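Local coordinates for Abbfa_003403 (Acinetobacter baumannii, PDB 4ZXH), which is a four-domain nonribosomal peptide synthetase whose condensation, adenylation, carrier and thioesterase domains probably select and join building blocks and release a peptide-like product, at residues P1052-E1057 against R1094-P1099; T1116-E1121 against Y1144-Q1149; Q1126-Y1131 against M1153-T1158. All coordinates share one frame; numbering follows the deposited sequence.

Interaction 1: residues P1052-E1057 against R1094-P1099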
loop_
_atom_site.group_PDB
_atom_site.type_symbol
_atom_site.label_atom_id
_atom_site.label_comp_id
_atom_site.label_asym_id
_atom_site.label_seq_id
_atom_site.Cartn_x
_atom_site.Cartn_y
_atom_site.Cartn_z
ATOM N N PRO A 1052 -25.882 -2.932 21.891
ATOM C CA PRO A 1052 -24.986 -3.131 23.037
ATOM C C PRO A 1052 -25.751 -3.475 24.306
ATOM O O PRO A 1052 -26.868 -3.004 24.511
ATOM C CB PRO A 1052 -24.289 -1.775 23.185
ATOM C CG PRO A 1052 -24.431 -1.125 21.856
ATOM C CD PRO A 1052 -25.760 -1.576 21.333
ATOM N N SER A 1053 -25.159 -4.311 25.143
ATOM C CA SER A 1053 -25.687 -4.525 26.477
ATOM C C SER A 1053 -25.486 -3.244 27.321
ATOM O O SER A 1053 -24.575 -2.449 27.061
ATOM C CB SER A 1053 -25.006 -5.741 27.120
ATOM O OG SER A 1053 -25.393 -5.897 28.479
ATOM N N ILE A 1054 -26.331 -3.032 28.322
ATOM C CA ILE A 1054 -26.140 -1.892 29.214
ATOM C C ILE A 1054 -25.134 -2.203 30.318
ATOM O O ILE A 1054 -24.801 -1.339 31.127
ATOM C CB ILE A 1054 -27.469 -1.428 29.846
ATOM C CG1 ILE A 1054 -27.994 -2.441 30.863
ATOM C CG2 ILE A 1054 -28.509 -1.136 28.768
ATOM C CD1 ILE A 1054 -29.311 -2.014 31.470
ATOM N N VAL A 1055 -24.640 -3.436 30.336
ATOM C CA VAL A 1055 -23.547 -3.824 31.228
ATOM C C VAL A 1055 -22.223 -3.913 30.476
ATOM O O VAL A 1055 -22.109 -4.604 29.453
ATOM C CB VAL A 1055 -23.798 -5.188 31.906
ATOM C CG1 VAL A 1055 -22.636 -5.521 32.819
ATOM C CG2 VAL A 1055 -25.108 -5.194 32.683
ATOM N N ILE A 1056 -21.229 -3.199 30.992
ATOM C CA ILE A 1056 -19.866 -3.239 30.464
ATOM C C ILE A 1056 -18.980 -3.839 31.545
ATOM O O ILE A 1056 -19.000 -3.384 32.693
ATOM C CB ILE A 1056 -19.378 -1.811 30.030
ATOM C CG1 ILE A 1056 -17.925 -1.810 29.578
ATOM C CG2 ILE A 1056 -19.535 -0.837 31.137
ATOM C CD1 ILE A 1056 -17.614 -2.885 28.582
ATOM N N GLU A 1057 -18.241 -4.896 31.218
ATOM C CA GLU A 1057 -17.355 -5.473 32.226
ATOM C C GLU A 1057 -15.968 -4.838 32.119
ATOM O O GLU A 1057 -15.230 -5.127 31.187
ATOM C CB GLU A 1057 -17.280 -6.994 32.093
ATOM C CG GLU A 1057 -16.468 -7.682 33.204
ATOM C CD GLU A 1057 -16.794 -9.175 33.375
ATOM O OE1 GLU A 1057 -17.988 -9.544 33.480
ATOM O OE2 GLU A 1057 -15.848 -9.991 33.364
ATOM N N ARG A 1094 -18.105 -4.199 37.182
ATOM C CA ARG A 1094 -19.113 -4.063 36.147
ATOM C C ARG A 1094 -19.814 -2.742 36.341
ATOM O O ARG A 1094 -20.043 -2.314 37.466
ATOM C CB ARG A 1094 -20.104 -5.216 36.202
ATOM C CG ARG A 1094 -19.430 -6.562 36.199
ATOM C CD ARG A 1094 -20.386 -7.665 35.801
ATOM N NE ARG A 1094 -19.678 -8.901 35.509
ATOM C CZ ARG A 1094 -19.793 -9.996 36.238
ATOM N NH1 ARG A 1094 -20.601 -9.996 37.289
ATOM N NH2 ARG A 1094 -19.116 -11.089 35.906
ATOM N N ALA A 1095 -20.128 -2.083 35.240
ATOM C CA ALA A 1095 -20.730 -0.762 35.283
ATOM C C ALA A 1095 -21.932 -0.786 34.375
ATOM O O ALA A 1095 -21.960 -1.547 33.402
ATOM C CB ALA A 1095 -19.735 0.329 34.844
ATOM N N ILE A 1096 -22.926 0.038 34.685
ATOM C CA ILE A 1096 -24.154 0.018 33.916
ATOM C C ILE A 1096 -24.482 1.378 33.323
ATOM O O ILE A 1096 -24.672 2.357 34.046
ATOM C CB ILE A 1096 -25.309 -0.465 34.775
ATOM C CG1 ILE A 1096 -25.042 -1.911 35.204
ATOM C CG2 ILE A 1096 -26.619 -0.326 34.022
ATOM C CD1 ILE A 1096 -26.216 -2.603 35.853
ATOM N N GLN A 1097 -24.533 1.440 31.997
ATOM C CA GLN A 1097 -24.980 2.652 31.320
ATOM C C GLN A 1097 -26.513 2.635 31.144
ATOM O O GLN A 1097 -27.142 1.585 31.194
ATOM C CB GLN A 1097 -24.289 2.782 29.963
ATOM C CG GLN A 1097 -24.754 1.751 28.977
ATOM C CD GLN A 1097 -23.968 1.797 27.703
ATOM O OE1 GLN A 1097 -23.216 2.743 27.452
ATOM N NE2 GLN A 1097 -24.103 0.752 26.898
ATOM N N SER A 1098 -27.115 3.792 30.927
ATOM C CA SER A 1098 -28.557 3.837 30.691
ATOM C C SER A 1098 -28.952 3.326 29.299
ATOM O O SER A 1098 -28.288 3.623 28.298
ATOM C CB SER A 1098 -29.064 5.268 30.888
ATOM O OG SER A 1098 -30.397 5.400 30.454
ATOM N N PRO A 1099 -30.041 2.557 29.226
ATOM C CA PRO A 1099 -30.618 2.170 27.926
ATOM C C PRO A 1099 -30.883 3.394 27.031
ATOM O O PRO A 1099 -30.831 3.322 25.804
ATOM C CB PRO A 1099 -31.941 1.490 28.306
ATOM C CG PRO A 1099 -31.747 1.014 29.705
ATOM C CD PRO A 1099 -30.801 2.009 30.362
#
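Glu-1057 and Arg-1094 lie side by side and point the same way, at one end of a short antiparallel strand pair. The glutamate leaves the backbone with CG anti to the backbone N (chi1 -175°), the arginine runs extended from CG to NE, and OE1 of Glu-1057 sits 2.7 Å from NE of Arg-1094. That oxygen lies in the guanidinium plane at its edge, but the nitrogen meets it from above the carboxylate plane, the two planes being 49° apart; NH2 adds a weak bond to the same oxygen, while OE2 pairs with Arg-1060. On the same sheet face, CG2 of Val-1055 meets CG1 of Ile-1096 obliquely at 4.1 Å. On the reverse face, CG2 of Ile-1056 rests 3.9 Å from CB of Ala-1095, and their backbones exchange both bonds of a hydrogen-bonded pair, Ile-1056 N to Ala-1095 O being nearly straight at 3.0 Å. Just before strand 1055-1057, Ile-1054 crosses Ile-1096 obliquely, CG1 against CG2, and sets its own CG2 against CG of Pro-1099. Its carbonyl O accepts from the backbone N of Gln-1097 at 2.9 Å, and the extended Gln-1097 side chain reaches back for a weak bond to Ser-1053 O. Ser-1053 OG accepts from Val-1055 N, an ST turn. Strand 1055-1057 thus edges the thioesterase sheet, with 1093-1096 between it and 1067-1070; helix 1111-1125 covers the Val-1055 and Glu-1057 face, and helix 977-990 touches Ile-1056.

Interaction 2: residues T1116-E1121 against Y1144-Q1149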
loop_
_atom_site.group_PDB
_atom_site.type_symbol
_atom_site.label_atom_id
_atom_site.label_comp_id
_atom_site.label_asym_id
_atom_site.label_seq_id
_atom_site.Cartn_x
_atom_site.Cartn_y
_atom_site.Cartn_z
ATOM N N THR A 1116 -35.196 -1.492 39.695
ATOM C CA THR A 1116 -35.759 -2.788 39.355
ATOM C C THR A 1116 -35.188 -3.319 38.042
ATOM O O THR A 1116 -34.780 -4.472 37.952
ATOM C CB THR A 1116 -37.294 -2.728 39.233
ATOM O OG1 THR A 1116 -37.860 -2.321 40.482
ATOM C CG2 THR A 1116 -37.847 -4.092 38.846
ATOM N N LEU A 1117 -35.162 -2.469 37.022
ATOM C CA LEU A 1117 -34.638 -2.865 35.722
ATOM C C LEU A 1117 -33.187 -3.324 35.815
ATOM O O LEU A 1117 -32.827 -4.367 35.255
ATOM C CB LEU A 1117 -34.739 -1.710 34.728
ATOM C CG LEU A 1117 -34.192 -2.079 33.350
ATOM C CD1 LEU A 1117 -35.103 -3.139 32.763
ATOM C CD2 LEU A 1117 -34.069 -0.868 32.426
ATOM N N TYR A 1118 -32.364 -2.542 36.518
ATOM C CA TYR A 1118 -30.935 -2.844 36.648
ATOM C C TYR A 1118 -30.724 -4.097 37.491
ATOM O O TYR A 1118 -29.895 -4.944 37.141
ATOM C CB TYR A 1118 -30.155 -1.663 37.252
ATOM C CG TYR A 1118 -30.141 -0.424 36.383
ATOM C CD1 TYR A 1118 -30.580 -0.464 35.060
ATOM C CD2 TYR A 1118 -29.691 0.786 36.880
ATOM C CE1 TYR A 1118 -30.578 0.650 34.270
ATOM C CE2 TYR A 1118 -29.676 1.925 36.081
ATOM C CZ TYR A 1118 -30.128 1.847 34.786
ATOM O OH TYR A 1118 -30.125 2.982 34.010
ATOM N N ILE A 1119 -31.472 -4.214 38.592
ATOM C CA ILE A 1119 -31.399 -5.402 39.442
ATOM C C ILE A 1119 -31.632 -6.687 38.651
ATOM O O ILE A 1119 -30.902 -7.658 38.822
ATOM C CB ILE A 1119 -32.402 -5.340 40.599
ATOM C CG1 ILE A 1119 -31.828 -4.500 41.734
ATOM C CG2 ILE A 1119 -32.687 -6.717 41.126
ATOM C CD1 ILE A 1119 -32.802 -4.256 42.854
ATOM N N ALA A 1120 -32.625 -6.691 37.771
ATOM C CA ALA A 1120 -32.845 -7.848 36.904
ATOM C C ALA A 1120 -31.626 -8.100 36.012
ATOM O O ALA A 1120 -31.218 -9.247 35.848
ATOM C CB ALA A 1120 -34.092 -7.666 36.063
ATOM N N GLU A 1121 -31.039 -7.043 35.444
ATOM C CA GLU A 1121 -29.805 -7.213 34.662
ATOM C C GLU A 1121 -28.663 -7.795 35.510
ATOM O O GLU A 1121 -27.898 -8.628 35.029
ATOM C CB GLU A 1121 -29.356 -5.888 34.026
ATOM C CG GLU A 1121 -29.984 -5.596 32.651
ATOM C CD GLU A 1121 -29.537 -6.573 31.555
ATOM O OE1 GLU A 1121 -28.314 -6.806 31.416
ATOM O OE2 GLU A 1121 -30.407 -7.113 30.832
ATOM N N TYR A 1144 -28.134 3.366 46.196
ATOM C CA TYR A 1144 -28.908 3.417 47.425
ATOM C C TYR A 1144 -30.259 2.769 47.197
ATOM O O TYR A 1144 -30.669 1.897 47.968
ATOM C CB TYR A 1144 -29.066 4.862 47.893
ATOM C CG TYR A 1144 -29.636 5.045 49.290
ATOM C CD1 TYR A 1144 -28.890 4.720 50.419
ATOM C CD2 TYR A 1144 -30.894 5.598 49.478
ATOM C CE1 TYR A 1144 -29.393 4.909 51.694
ATOM C CE2 TYR A 1144 -31.409 5.801 50.748
ATOM C CZ TYR A 1144 -30.660 5.452 51.852
ATOM O OH TYR A 1144 -31.175 5.653 53.119
ATOM N N GLU A 1145 -30.937 3.166 46.119
ATOM C CA GLU A 1145 -32.274 2.632 45.844
ATOM C C GLU A 1145 -32.223 1.148 45.453
ATOM O O GLU A 1145 -33.126 0.376 45.780
ATOM C CB GLU A 1145 -32.981 3.447 44.750
ATOM C CG GLU A 1145 -34.309 2.849 44.276
ATOM C CD GLU A 1145 -35.370 2.772 45.383
ATOM O OE1 GLU A 1145 -35.259 3.513 46.393
ATOM O OE2 GLU A 1145 -36.321 1.971 45.234
ATOM N N ILE A 1146 -31.161 0.745 44.766
ATOM C CA ILE A 1146 -30.988 -0.665 44.453
ATOM C C ILE A 1146 -30.791 -1.459 45.737
ATOM O O ILE A 1146 -31.376 -2.535 45.888
ATOM C CB ILE A 1146 -29.829 -0.893 43.499
ATOM C CG1 ILE A 1146 -30.260 -0.495 42.094
ATOM C CG2 ILE A 1146 -29.436 -2.338 43.481
ATOM C CD1 ILE A 1146 -29.206 -0.721 41.069
ATOM N N SER A 1147 -30.012 -0.919 46.674
ATOM C CA SER A 1147 -29.863 -1.559 47.981
ATOM C C SER A 1147 -31.196 -1.695 48.685
ATOM O O SER A 1147 -31.501 -2.750 49.228
ATOM C CB SER A 1147 -28.919 -0.776 48.876
ATOM O OG SER A 1147 -27.685 -0.560 48.235
ATOM N N ARG A 1148 -31.979 -0.618 48.673
ATOM C CA ARG A 1148 -33.270 -0.575 49.354
ATOM C C ARG A 1148 -34.179 -1.687 48.853
ATOM O O ARG A 1148 -34.941 -2.269 49.635
ATOM C CB ARG A 1148 -33.953 0.792 49.165
ATOM C CG ARG A 1148 -35.081 1.071 50.174
ATOM C CD ARG A 1148 -35.934 2.302 49.836
ATOM N NE ARG A 1148 -36.703 2.114 48.606
ATOM C CZ ARG A 1148 -37.807 1.371 48.510
ATOM N NH1 ARG A 1148 -38.281 0.737 49.579
ATOM N NH2 ARG A 1148 -38.437 1.257 47.341
ATOM N N GLN A 1149 -34.090 -1.991 47.560
ATOM C CA GLN A 1149 -34.931 -3.028 46.962
ATOM C C GLN A 1149 -34.398 -4.440 47.214
ATOM O O GLN A 1149 -35.184 -5.356 47.445
ATOM C CB GLN A 1149 -35.084 -2.798 45.458
ATOM C CG GLN A 1149 -35.817 -1.520 45.088
ATOM C CD GLN A 1149 -36.299 -1.520 43.641
ATOM O OE1 GLN A 1149 -36.339 -2.562 42.988
ATOM N NE2 GLN A 1149 -36.669 -0.348 43.136
#
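Along 1144-1149 of helix 1138-1152, Glu-1145 is the first residue with a bearing on the contact, through its carboxylate rather than by touching segment 1116-1121. Ile-1146 follows as the main apolar piece: its CG2 branch lies 3.7 Å from CG1 of Ile-1119, the two side chains sliding past each other in opposite directions, while CD1 reaches CB of Tyr-1118 at 4.0 Å, near the ring edge. The tyrosine ring itself leads away, and its hydroxyl bonds His-1071. Arg-1148 then turns back on its own helix and grips Glu-1145 side-on, NE to OE1 at 3.0 Å and NH2 to OE2, using the syn lone pairs. Gln-1149 closes the row. Its CB packs on CD1 of Ile-1119, and its extended side chain crosses Thr-1116 at about a right angle, where Thr-1116 OG1 donates to OE1, 2.9 Å away, on a lone pair in the amide plane. NE2 of Gln-1149 donates to the anti lone pair of Glu-1145 OE2 and also to Glu-1112 O, so both ends of the amide are engaged. The segments cross at -72°, axes 9.9 Å apart; both helices pack on Phe-1070 of one sheet, as in the alpha/beta-hydrolase fold of thioesterase domains, helix 1138-1152 following the probable nucleophile elbow at Cys-1137.

Interaction 3: residues Q1126-Y1131 against M1153-T1158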
loop_
_atom_site.group_PDB
_atom_site.type_symbol
_atom_site.label_atom_id
_atom_site.label_comp_id
_atom_site.label_asym_id
_atom_site.label_seq_id
_atom_site.Cartn_x
_atom_site.Cartn_y
_atom_site.Cartn_z
ATOM N N GLN A 1126 -25.204 -12.314 38.426
ATOM C CA GLN A 1126 -25.041 -12.645 39.847
ATOM C C GLN A 1126 -26.408 -12.847 40.531
ATOM O O GLN A 1126 -26.985 -11.909 41.094
ATOM C CB GLN A 1126 -24.244 -11.554 40.569
ATOM C CG GLN A 1126 -23.781 -11.931 41.969
ATOM C CD GLN A 1126 -23.189 -10.756 42.753
ATOM O OE1 GLN A 1126 -22.961 -9.666 42.213
ATOM N NE2 GLN A 1126 -22.947 -10.979 44.041
ATOM N N PRO A 1127 -26.924 -14.080 40.479
ATOM C CA PRO A 1127 -28.249 -14.466 40.975
ATOM C C PRO A 1127 -28.441 -14.271 42.478
ATOM O O PRO A 1127 -29.550 -13.956 42.915
ATOM C CB PRO A 1127 -28.329 -15.957 40.624
ATOM C CG PRO A 1127 -27.343 -16.147 39.522
ATOM C CD PRO A 1127 -26.227 -15.210 39.843
ATOM N N GLN A 1128 -27.386 -14.482 43.257
ATOM C CA GLN A 1128 -27.494 -14.416 44.711
ATOM C C GLN A 1128 -26.444 -13.468 45.276
ATOM O O GLN A 1128 -25.374 -13.267 44.682
ATOM C CB GLN A 1128 -27.350 -15.811 45.345
ATOM C CG GLN A 1128 -28.411 -16.842 44.911
ATOM C CD GLN A 1128 -29.825 -16.499 45.393
ATOM O OE1 GLN A 1128 -30.001 -15.913 46.466
ATOM N NE2 GLN A 1128 -30.836 -16.869 44.600
ATOM N N GLY A 1129 -26.757 -12.885 46.428
ATOM C CA GLY A 1129 -25.857 -11.966 47.093
ATOM C C GLY A 1129 -24.818 -12.674 47.932
ATOM O O GLY A 1129 -24.686 -13.892 47.863
ATOM N N PRO A 1130 -24.075 -11.920 48.749
ATOM C CA PRO A 1130 -24.196 -10.476 48.998
ATOM C C PRO A 1130 -23.786 -9.625 47.804
ATOM O O PRO A 1130 -22.957 -10.069 47.001
ATOM C CB PRO A 1130 -23.234 -10.231 50.172
ATOM C CG PRO A 1130 -22.852 -11.583 50.673
ATOM C CD PRO A 1130 -22.970 -12.508 49.515
ATOM N N TYR A 1131 -24.359 -8.428 47.699
ATOM C CA TYR A 1131 -24.039 -7.521 46.609
ATOM C C TYR A 1131 -23.137 -6.392 47.061
ATOM O O TYR A 1131 -23.120 -6.041 48.244
ATOM C CB TYR A 1131 -25.313 -6.965 45.991
ATOM C CG TYR A 1131 -26.062 -8.035 45.268
ATOM C CD1 TYR A 1131 -25.645 -8.471 44.016
ATOM C CD2 TYR A 1131 -27.157 -8.646 45.846
ATOM C CE1 TYR A 1131 -26.315 -9.480 43.354
ATOM C CE2 TYR A 1131 -27.833 -9.645 45.194
ATOM C CZ TYR A 1131 -27.415 -10.060 43.950
ATOM O OH TYR A 1131 -28.106 -11.061 43.299
ATOM N N MET A 1153 -36.223 -8.008 48.878
ATOM C CA MET A 1153 -36.326 -9.344 48.322
ATOM C C MET A 1153 -35.381 -10.315 49.045
ATOM O O MET A 1153 -35.154 -11.439 48.585
ATOM C CB MET A 1153 -36.073 -9.322 46.802
ATOM C CG MET A 1153 -34.913 -8.469 46.315
ATOM S SD MET A 1153 -34.734 -8.441 44.500
ATOM C CE MET A 1153 -35.569 -6.910 44.065
ATOM N N GLY A 1154 -34.851 -9.883 50.189
ATOM C CA GLY A 1154 -34.072 -10.757 51.053
ATOM C C GLY A 1154 -32.583 -10.851 50.763
ATOM O O GLY A 1154 -31.857 -11.550 51.463
ATOM N N GLN A 1155 -32.118 -10.163 49.730
ATOM C CA GLN A 1155 -30.693 -10.137 49.425
ATOM C C GLN A 1155 -29.926 -9.237 50.388
ATOM O O GLN A 1155 -30.442 -8.211 50.826
ATOM C CB GLN A 1155 -30.463 -9.671 47.987
ATOM C CG GLN A 1155 -31.066 -10.596 46.948
ATOM C CD GLN A 1155 -30.505 -12.001 47.039
ATOM O OE1 GLN A 1155 -29.406 -12.213 47.569
ATOM N NE2 GLN A 1155 -31.250 -12.970 46.514
ATOM N N GLN A 1156 -28.696 -9.608 50.727
ATOM C CA GLN A 1156 -27.916 -8.735 51.591
ATOM C C GLN A 1156 -26.952 -7.866 50.780
ATOM O O GLN A 1156 -26.569 -8.197 49.658
ATOM C CB GLN A 1156 -27.159 -9.531 52.668
ATOM C CG GLN A 1156 -27.723 -9.349 54.106
ATOM C CD GLN A 1156 -27.932 -7.870 54.541
ATOM O OE1 GLN A 1156 -27.349 -6.934 53.977
ATOM N NE2 GLN A 1156 -28.777 -7.674 55.554
ATOM N N VAL A 1157 -26.596 -6.729 51.364
ATOM C CA VAL A 1157 -25.731 -5.756 50.727
ATOM C C VAL A 1157 -24.433 -5.656 51.522
ATOM O O VAL A 1157 -24.451 -5.320 52.708
ATOM C CB VAL A 1157 -26.406 -4.382 50.655
ATOM C CG1 VAL A 1157 -25.495 -3.395 49.986
ATOM C CG2 VAL A 1157 -27.725 -4.476 49.913
ATOM N N THR A 1158 -23.308 -5.964 50.886
ATOM C CA THR A 1158 -22.026 -5.935 51.586
ATOM C C THR A 1158 -21.646 -4.506 51.944
ATOM O O THR A 1158 -21.190 -4.231 53.057
ATOM C CB THR A 1158 -20.903 -6.566 50.745
ATOM O OG1 THR A 1158 -21.176 -7.960 50.569
ATOM C CG2 THR A 1158 -19.559 -6.410 51.445
#
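Two backbone bonds open the parallel pairing of Tyr-1131 with Val-1157: Tyr-1131 N donates to Gln-1156 O at 3.0 Å, and Tyr-1131 O receives Thr-1158 N nearly along its C=O axis. Just ahead of this pair, the Gln-1155 amide serves the loop with both its ends. Its OE1 accepts from Gly-1129 N at 3.0 Å, the donor standing above the carbonyl plane, and its NE2 donates almost straight (173°) to Gln-1128 OE1 at 3.2 Å. The Gln-1155 chain is bent at chi2 (-59°), and the Gln-1128 side chain, likewise bent, crosses it at about a right angle. Just before the strand, Gln-1156 folds back so that its OE1 accepts from Val-1157 N on a lone pair. Tyr-1131 carries the packing: CB and CG of Gln-1155 approach CE2 at the ring edge, each 3.8 Å away, with ring and amide planes steeply inclined (79°). Gly-1129 CA lies over one ring face, 3.6 Å above the plane and offset toward the rim, and OH of Tyr-1131 donates to Gln-1126 O at 2.6 Å, tying the ring across its own loop. Pro-1130, preceded by a cis peptide bond, sets CB beside Thr-1158 OG1, which is hydrogen-bonded to Gln-1065. The contact thus starts the pairing of central strands 1131-1136 and 1157-1163; helix 1138-1152 packs Leu-1150 on Tyr-1131 and Gln-1155, and helix 1111-1125 adds Met-1122 to the tyrosine.

From the N terminus, interaction 1 closes first, joining the edge strand 1055-1057 to strand 1093-1096 across a loop that contains strand 1067-1070 and helix 1081-1086. The chain then enters helix 1111-1125, where interaction 2 opens, and its segments alternate with those of interaction 3: 1116-1121, 1126-1131, 1144-1149, 1153-1158. These two loops therefore cross: interaction 3 joins the two parallel strands at the start of a beta-alpha-beta crossover (1131-1136, 1138-1152, 1157-1163), while interaction 2 packs its helix on the preceding helix 1111-1125. Helix 1111-1125 links all three, since Tyr-1118 and Glu-1121 touch interaction 1 while Ile-1119 meets Met-1153 of interaction 3. Edge, centre and helical layer of the thioesterase domain are thus tied together.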